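Local coordinates for BugD (Bordetella pertussis Tohama I, PDB 2F5X), which binds aspartic acid as a periplasmic solute receptor of the tripartite tricarboxylate transporter receptor family, and probably serves solute uptake, at residues Met189-Gln192 / Thr193-Thr197. Numbering follows the deposited sequence.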
HETATM    1  N   MSE A 189      -1.848  14.469  -3.166  1.00  9.06           N
HETATM    2  CA  MSE A 189      -1.910  13.013  -3.026  1.00  9.47           C
HETATM    3  C   MSE A 189      -1.374  12.563  -1.679  1.00  9.38           C
HETATM    4  O   MSE A 189      -0.459  13.169  -1.139  1.00  9.33           O
HETATM    5  CB  MSE A 189      -1.055  12.367  -4.128  1.00  9.95           C
HETATM    6  CG  MSE A 189      -1.033  10.859  -4.122  1.00 11.75           C
HETATM    7 SE   MSE A 189      -0.353  10.183  -5.813  1.00 14.70          SE
HETATM    8  CE  MSE A 189       1.575  10.514  -5.669  1.00 13.69           C
ATOM      9  N   CYS A 190      -1.939  11.483  -1.151  1.00  9.28           N
ATOM     10  CA  CYS A 190      -1.310  10.759  -0.049  1.00  9.70           C
ATOM     11  C   CYS A 190      -0.746   9.481  -0.611  1.00  9.08           C
ATOM     12  O   CYS A 190      -1.462   8.734  -1.274  1.00  9.45           O
ATOM     13  CB  CYS A 190      -2.338  10.415   1.021  1.00 10.68           C
ATOM     14  SG  CYS A 190      -1.655   9.798   2.589  1.00 15.41           S
ATOM     15  N   ASP A 191       0.531   9.219  -0.357  1.00  8.41           N
ATOM     16  CA  ASP A 191       1.211   8.088  -1.016  1.00  8.10           C
ATOM     17  C   ASP A 191       2.293   7.532  -0.077  1.00  8.38           C
ATOM     18  O   ASP A 191       2.703   8.205   0.881  1.00  8.68           O
ATOM     19  CB  ASP A 191       1.738   8.574  -2.378  1.00  8.24           C
ATOM     20  CG  ASP A 191       2.358   7.474  -3.246  1.00  7.93           C
ATOM     21  OD1 ASP A 191       2.152   6.250  -3.042  1.00  7.81           O
ATOM     22  OD2 ASP A 191       3.059   7.795  -4.226  1.00  9.38           O
ATOM     23  N   GLN A 192       2.710   6.295  -0.317  1.00  8.36           N
ATOM     24  CA  GLN A 192       3.655   5.605   0.567  1.00  7.69           C
ATOM     25  C   GLN A 192       5.080   6.078   0.361  1.00  8.14           C
ATOM     26  O   GLN A 192       5.446   6.437  -0.759  1.00  8.44           O
ATOM     27  CB  GLN A 192       3.582   4.109   0.331  1.00  7.69           C
ATOM     28  CG  GLN A 192       2.232   3.506   0.721  1.00  7.65           C
ATOM     29  CD  GLN A 192       2.012   2.199   0.006  1.00  8.12           C
ATOM     30  OE1 GLN A 192       1.238   2.125  -0.956  1.00 11.76           O
ATOM     31  NE2 GLN A 192       2.709   1.178   0.442  1.00  8.26           N
ATOM     32  N   THR A 193       5.877   6.072   1.435  1.00  8.33           N
ATOM     33  CA  THR A 193       7.282   6.499   1.357  1.00  8.83           C
ATOM     34  C   THR A 193       8.139   5.663   0.398  1.00  8.94           C
ATOM     35  O   THR A 193       9.154   6.140  -0.096  1.00  9.15           O
ATOM     36  CB  THR A 193       7.945   6.555   2.754  1.00  8.99           C
ATOM     37  OG1 THR A 193       7.855   5.270   3.393  1.00 10.06           O
ATOM     38  CG2 THR A 193       7.180   7.510   3.674  1.00  9.85           C
ATOM     39  N   THR A 194       7.727   4.430   0.120  1.00  8.69           N
ATOM     40  CA  THR A 194       8.425   3.599  -0.871  1.00  8.66           C
ATOM     41  C   THR A 194       8.254   4.153  -2.283  1.00  9.18           C
ATOM     42  O   THR A 194       8.959   3.725  -3.210  1.00  9.95           O
ATOM     43  CB  THR A 194       7.884   2.167  -0.841  1.00  8.28           C
ATOM     44  OG1 THR A 194       6.461   2.230  -0.702  1.00  8.06           O
ATOM     45  CG2 THR A 194       8.379   1.419   0.404  1.00  8.72           C
ATOM     46  N   ASN A 195       7.311   5.084  -2.455  1.00  9.25           N
ATOM     47  CA  ASN A 195       7.164   5.800  -3.726  1.00  9.87           C
ATOM     48  C   ASN A 195       7.532   7.287  -3.677  1.00 10.10           C
ATOM     49  O   ASN A 195       7.924   7.874  -4.705  1.00 11.09           O
ATOM     50  CB  ASN A 195       5.743   5.630  -4.288  1.00  9.10           C
ATOM     51  CG  ASN A 195       5.658   5.962  -5.773  1.00 10.49           C
ATOM     52  OD1 ASN A 195       6.457   5.470  -6.578  1.00 12.86           O
ATOM     53  ND2 ASN A 195       4.690   6.800  -6.140  1.00 10.67           N
ATOM     54  N   THR A 196       7.415   7.901  -2.501  1.00  9.80           N
ATOM     55  CA  THR A 196       7.541   9.360  -2.416  1.00  9.57           C
ATOM     56  C   THR A 196       8.897   9.854  -1.933  1.00  9.65           C
ATOM     57  O   THR A 196       9.224  11.018  -2.149  1.00  9.74           O
ATOM     58  CB  THR A 196       6.476   9.976  -1.497  1.00  9.42           C
ATOM     59  OG1 THR A 196       6.667   9.493  -0.162  1.00  8.33           O
ATOM     60  CG2 THR A 196       5.076   9.551  -1.892  1.00  9.72           C
ATOM     61  N   THR A 197       9.668   8.999  -1.259  1.00 10.51           N
ATOM     62  CA  THR A 197      10.924   9.445  -0.637  1.00 11.70           C
ATOM     63  C   THR A 197      11.821  10.168  -1.633  1.00 12.26           C
ATOM     64  O   THR A 197      12.301  11.261  -1.370  1.00 12.10           O
ATOM     65  CB  THR A 197      11.694   8.261  -0.035  1.00 11.59           C
ATOM     66  OG1 THR A 197      10.939   7.705   1.041  1.00 12.36           O
ATOM     67  CG2 THR A 197      12.974   8.740   0.645  1.00 12.49           C
TER
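Asp191 and Asn195 are joined by a hydrogen bond across the corner where the strand ending at Gln192 turns into the helix 193-201. Asn195 ND2 gives a hydrogen to Asp191 OD2 at 2.7 Å; the N-H points almost straight at the oxygen (177°), which takes it on its syn lone pair, while the carboxylate and amide planes are turned 56° apart. In both residues CG stands anti to the backbone N (chi1 -162° for Asn195), which swings the two short polar groups into the angle between strand and helix. Asp191 OD1 accepts from Gln192 N at 2.8 Å, which comes from above the carboxylate plane; Thr174 OG1 is a second partner, so this buried group is gripped at both oxygens.

Gln192, at the N-cap position, works in two ways. Its carbonyl O accepts from Asn195 N at 2.9 Å and, more weakly, from Thr196 N at 3.0 Å, starting the first turn. Its side chain lies alongside that of Thr194, with Gln192 CB 3.6 Å from Thr194 OG1, and extends beyond CG to present OE1 to the amino group of the bound aspartic acid. Thr196 suits its place by having two different branches: Thr196 CG2 packs on Asp191 CB at 3.5 Å, whereas OG1 bonds to Thr114 OG1 of the neighbouring strand 102-117.

Chemically, a short aspartate and a short asparagine link the end of the strand to the first turn of the helix, probably helping to fix the backbone from which the longer glutamine reaches the ligand; the amide and threonine donors around Asp191 would be expected to stabilise its carboxylate in negative form.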